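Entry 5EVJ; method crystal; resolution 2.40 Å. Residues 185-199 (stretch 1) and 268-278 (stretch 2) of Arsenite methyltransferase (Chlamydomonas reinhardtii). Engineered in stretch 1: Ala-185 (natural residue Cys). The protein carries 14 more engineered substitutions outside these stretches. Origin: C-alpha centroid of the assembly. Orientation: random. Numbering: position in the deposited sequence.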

# COMPACT_ATOMS: atom_id res chain seq x y z
N ALA A 185 -4.97 2.38 -10.40
CA ALA A 185 -3.68 2.13 -9.70
C ALA A 185 -2.80 1.29 -10.57
O ALA A 185 -1.66 1.68 -10.91
CB ALA A 185 -3.91 1.43 -8.37
N TYR A 186 -3.36 0.19 -11.05
CA TYR A 186 -2.61 -0.72 -11.89
C TYR A 186 -2.08 -0.01 -13.16
O TYR A 186 -0.93 -0.28 -13.61
CB TYR A 186 -3.43 -1.97 -12.25
CG TYR A 186 -2.58 -3.01 -12.90
CD1 TYR A 186 -2.33 -3.02 -14.32
CD2 TYR A 186 -1.95 -3.98 -12.12
CE1 TYR A 186 -1.53 -4.00 -14.92
CE2 TYR A 186 -1.16 -4.97 -12.70
CZ TYR A 186 -0.94 -4.96 -14.08
OH TYR A 186 -0.11 -5.95 -14.58
N ARG A 187 -2.90 0.87 -13.75
CA ARG A 187 -2.54 1.50 -15.02
C ARG A 187 -1.44 2.53 -14.79
O ARG A 187 -0.53 2.63 -15.58
CB ARG A 187 -3.77 2.17 -15.67
CG ARG A 187 -3.51 2.92 -16.99
CD ARG A 187 -4.77 3.72 -17.55
NE ARG A 187 -5.26 4.73 -16.57
CZ ARG A 187 -4.67 5.91 -16.37
NH1 ARG A 187 -5.14 6.76 -15.46
NH2 ARG A 187 -3.61 6.26 -17.10
N VAL A 188 -1.54 3.33 -13.72
CA VAL A 188 -0.55 4.38 -13.52
C VAL A 188 0.81 3.89 -12.91
O VAL A 188 1.80 4.66 -12.88
CB VAL A 188 -1.11 5.54 -12.67
CG1 VAL A 188 -2.43 6.13 -13.28
CG2 VAL A 188 -1.25 5.13 -11.22
N LEU A 189 0.86 2.62 -12.48
CA LEU A 189 2.12 2.03 -11.97
C LEU A 189 3.04 1.67 -13.11
O LEU A 189 2.66 1.08 -14.13
CB LEU A 189 1.85 0.75 -11.12
CG LEU A 189 1.33 1.05 -9.70
CD1 LEU A 189 0.81 -0.21 -9.02
CD2 LEU A 189 2.46 1.73 -8.89
N ALA A 190 4.29 2.00 -12.91
CA ALA A 190 5.31 1.54 -13.79
C ALA A 190 5.66 0.08 -13.44
O ALA A 190 5.50 -0.35 -12.34
CB ALA A 190 6.55 2.40 -13.60
N PRO A 191 6.21 -0.64 -14.39
CA PRO A 191 6.69 -1.98 -14.03
C PRO A 191 7.59 -1.98 -12.80
O PRO A 191 8.40 -1.04 -12.59
CB PRO A 191 7.44 -2.46 -15.26
CG PRO A 191 6.93 -1.56 -16.40
CD PRO A 191 6.28 -0.33 -15.84
N GLY A 192 7.43 -3.02 -11.98
CA GLY A 192 8.23 -3.19 -10.75
C GLY A 192 7.75 -2.29 -9.64
O GLY A 192 8.31 -2.30 -8.50
N GLY A 193 6.64 -1.59 -9.89
CA GLY A 193 6.02 -0.76 -8.84
C GLY A 193 5.06 -1.52 -7.95
O GLY A 193 4.80 -2.69 -8.14
N GLU A 194 4.48 -0.81 -7.00
CA GLU A 194 3.66 -1.41 -6.03
C GLU A 194 2.49 -0.47 -5.62
O GLU A 194 2.69 0.73 -5.39
CB GLU A 194 4.53 -1.71 -4.79
CG GLU A 194 3.78 -2.42 -3.67
CD GLU A 194 4.49 -2.40 -2.31
OE1 GLU A 194 5.68 -2.02 -2.20
OE2 GLU A 194 3.84 -2.80 -1.29
N MET A 195 1.30 -1.05 -5.44
CA MET A 195 0.27 -0.42 -4.65
C MET A 195 0.38 -0.94 -3.24
O MET A 195 0.28 -2.10 -3.02
CB MET A 195 -1.11 -0.70 -5.20
CG MET A 195 -2.19 0.02 -4.38
SD MET A 195 -3.77 -0.04 -5.29
CE MET A 195 -4.78 0.82 -4.07
N HIS A 196 0.58 -0.05 -2.28
CA HIS A 196 0.86 -0.35 -0.91
C HIS A 196 -0.14 0.50 -0.10
O HIS A 196 -0.03 1.72 -0.05
CB HIS A 196 2.25 0.08 -0.59
CG HIS A 196 2.77 -0.40 0.72
ND1 HIS A 196 2.44 0.20 1.93
CD2 HIS A 196 3.71 -1.34 1.02
CE1 HIS A 196 3.11 -0.38 2.91
NE2 HIS A 196 3.84 -1.34 2.39
N PHE A 197 -1.08 -0.14 0.58
CA PHE A 197 -2.20 0.61 1.16
C PHE A 197 -2.86 -0.13 2.33
O PHE A 197 -2.74 -1.36 2.44
CB PHE A 197 -3.19 0.93 0.05
CG PHE A 197 -4.09 -0.19 -0.32
CD1 PHE A 197 -3.62 -1.30 -1.01
CD2 PHE A 197 -5.45 -0.10 -0.02
CE1 PHE A 197 -4.49 -2.34 -1.39
CE2 PHE A 197 -6.33 -1.07 -0.39
CZ PHE A 197 -5.84 -2.22 -1.06
N SER A 198 -3.49 0.62 3.22
CA SER A 198 -4.15 0.02 4.35
C SER A 198 -5.63 0.31 4.24
O SER A 198 -6.05 1.34 3.70
CB SER A 198 -3.58 0.55 5.68
OG SER A 198 -3.70 1.97 5.72
N ASP A 199 -6.43 -0.64 4.70
CA ASP A 199 -7.86 -0.45 4.66
C ASP A 199 -8.48 -1.44 5.62
O ASP A 199 -7.78 -2.26 6.27
CB ASP A 199 -8.41 -0.57 3.23
CG ASP A 199 -9.66 0.33 2.99
OD1 ASP A 199 -10.40 0.59 3.95
OD2 ASP A 199 -9.92 0.81 1.84
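Stretch 2, residues 268-278: SITYRLFKVPG

Residues 268-274 of stretch 2 form part of a strand that runs antiparallel to the strand reaching Asp-199 in stretch 1. The two N-to-C directions make an angle of 163°, and the axes approach to 4.5 Å. Asp-199 therefore pairs with Ile-269, Phe-197 with Tyr-271 and Met-195 with Leu-273, each pair closed by two backbone hydrogen bonds. At Leu-273 these are Met-195 N to Leu-273 O, 2.7 Å, and Leu-273 N to Met-195 O, 2.8 Å. Non-hydrogen-bonded pairs alternate with these, and at one of them the backbones draw close: the CA atoms of Ser-198 and Thr-270 are 4.0 Å apart, against 5.6 Å for the CA atoms of Phe-197 and Tyr-271.

The alternation sorts side chains onto two faces. On one, Met-195, Phe-197, Tyr-271 and Leu-273 form an apolar patch. The Phe-197 ring, with chi1 in p, leans across the strand boundary, and its CE1 lies 3.8 Å from Tyr-271 CB and 3.7 Å from Leu-273 CD2, so one ring spans two neighbours of alternate position.

The other face carries Glu-194, His-196, Arg-272 and Phe-274. Glu-194 is extended, t at both chi1 and chi2; its CG lies 3.9 Å from the centroid of the Phe-274 ring, over the face, while its carboxylate reaches Arg-272 in a salt bridge. Arg-272 NH2 donates to Glu-194 OE1 at 3.0 Å, a nearly straight bond. His-196 NE2 lies over one face of the guanidinium, while Arg-272 NE sits at the edge of the imidazole ring; His-196 CE1 packs against Thr-270 CG2 at 3.6 Å.

The most pronounced knob in the contact is Lys-275, whose 153 Å² of covered area is the largest here. Its CB points toward stretch 1 and all four chi angles are t, so the chain is a straight rod. It fills the hollow between the end of the helix and the corner that follows. Lys-275 CD rests 3.9 Å from the centroid of the Tyr-186 ring, over its face, and Leu-189 CB packs against Lys-275 CD at 3.9 Å. At the tip, Lys-275 NZ donates to Tyr-186 O and Leu-189 O, both at 2.8 Å: one carbonyl belongs to the helix's last turn, the other to the first residue to leave helical phi/psi.

The backbone of Lys-275 holds the corner as well. Lys-275 N donates to Gly-193 O at 2.8 Å, and Gly-192 N donates to Lys-275 O, also 2.8 Å. The type II turn from Ala-190 to Gly-193 places Gly-192 at positive phi, which favours glycine. Within the turn, Pro-191 CB meets Pro-277 CD at 4.0 Å, an apolar contact between two exposed prolines.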

# COMPACT_ATOMS: atom_id res chain seq x y z
N SER A 268 -7.78 -4.29 10.11
CA SER A 268 -7.05 -3.23 9.48
C SER A 268 -5.95 -4.03 8.83
O SER A 268 -5.16 -4.67 9.52
CB SER A 268 -6.43 -2.36 10.60
OG SER A 268 -5.58 -1.37 10.08
N ILE A 269 -5.91 -4.03 7.51
CA ILE A 269 -4.83 -4.78 6.79
C ILE A 269 -4.10 -3.85 5.82
O ILE A 269 -4.75 -3.06 5.09
CB ILE A 269 -5.36 -5.97 5.96
CG1 ILE A 269 -6.24 -6.92 6.80
CG2 ILE A 269 -4.21 -6.73 5.27
CD1 ILE A 269 -6.88 -8.04 5.95
N THR A 270 -2.78 -3.99 5.80
CA THR A 270 -1.93 -3.28 4.86
C THR A 270 -1.53 -4.35 3.87
O THR A 270 -0.89 -5.35 4.21
CB THR A 270 -0.64 -2.65 5.51
OG1 THR A 270 -0.97 -1.63 6.45
CG2 THR A 270 0.22 -1.94 4.42
N TYR A 271 -1.89 -4.08 2.63
CA TYR A 271 -1.66 -4.98 1.53
C TYR A 271 -0.57 -4.46 0.63
O TYR A 271 -0.43 -3.22 0.45
CB TYR A 271 -2.97 -5.12 0.66
CG TYR A 271 -3.86 -6.24 1.16
CD1 TYR A 271 -3.43 -7.57 1.12
CD2 TYR A 271 -5.13 -5.96 1.68
CE1 TYR A 271 -4.26 -8.61 1.56
CE2 TYR A 271 -5.97 -6.96 2.12
CZ TYR A 271 -5.52 -8.29 2.11
OH TYR A 271 -6.35 -9.25 2.61
N ARG A 272 0.10 -5.40 -0.03
CA ARG A 272 1.13 -5.14 -0.98
C ARG A 272 0.75 -5.72 -2.34
O ARG A 272 0.62 -6.94 -2.49
CB ARG A 272 2.45 -5.69 -0.50
CG ARG A 272 2.78 -5.15 0.89
CD ARG A 272 4.28 -5.40 1.16
NE ARG A 272 5.16 -4.46 0.46
CZ ARG A 272 6.40 -4.12 0.84
NH1 ARG A 272 6.98 -4.69 1.89
NH2 ARG A 272 7.10 -3.17 0.16
N LEU A 273 0.61 -4.84 -3.33
CA LEU A 273 0.14 -5.22 -4.63
C LEU A 273 1.21 -4.83 -5.66
O LEU A 273 1.23 -3.67 -6.18
CB LEU A 273 -1.16 -4.54 -4.90
CG LEU A 273 -2.51 -5.18 -4.55
CD1 LEU A 273 -2.50 -6.02 -3.28
CD2 LEU A 273 -3.60 -4.11 -4.50
N PHE A 274 2.07 -5.79 -5.99
CA PHE A 274 3.16 -5.52 -6.86
C PHE A 274 2.76 -5.72 -8.23
O PHE A 274 1.97 -6.67 -8.52
CB PHE A 274 4.33 -6.46 -6.59
CG PHE A 274 5.11 -6.07 -5.39
CD1 PHE A 274 6.21 -5.18 -5.52
CD2 PHE A 274 4.75 -6.53 -4.13
CE1 PHE A 274 6.94 -4.80 -4.40
CE2 PHE A 274 5.49 -6.17 -3.02
CZ PHE A 274 6.60 -5.30 -3.12
N LYS A 275 3.40 -4.92 -9.10
CA LYS A 275 3.18 -5.04 -10.52
C LYS A 275 4.46 -5.50 -11.23
O LYS A 275 5.39 -4.76 -11.34
CB LYS A 275 2.63 -3.71 -11.08
CG LYS A 275 2.63 -3.68 -12.59
CD LYS A 275 1.82 -2.51 -13.18
CE LYS A 275 2.01 -2.34 -14.74
NZ LYS A 275 1.21 -1.10 -15.22
N VAL A 276 4.48 -6.69 -11.74
CA VAL A 276 5.69 -7.14 -12.46
C VAL A 276 5.20 -7.90 -13.67
O VAL A 276 5.07 -9.13 -13.65
CB VAL A 276 6.64 -7.98 -11.56
CG1 VAL A 276 7.92 -8.23 -12.30
CG2 VAL A 276 6.89 -7.27 -10.22
N PRO A 277 4.87 -7.16 -14.72
CA PRO A 277 4.10 -7.76 -15.82
C PRO A 277 4.68 -9.06 -16.33
O PRO A 277 5.87 -9.15 -16.59
CB PRO A 277 4.12 -6.65 -16.93
CG PRO A 277 4.20 -5.36 -16.12
CD PRO A 277 5.15 -5.73 -14.95
N GLY A 278 3.81 -10.04 -16.50
CA GLY A 278 4.21 -11.36 -17.05
C GLY A 278 4.82 -12.29 -15.99
O GLY A 278 5.06 -13.44 -16.31
O HOH W 1 1.67 -7.75 -12.88
O HOH W 2 0.50 0.79 -17.43
O HOH W 3 -5.42 -2.74 2.13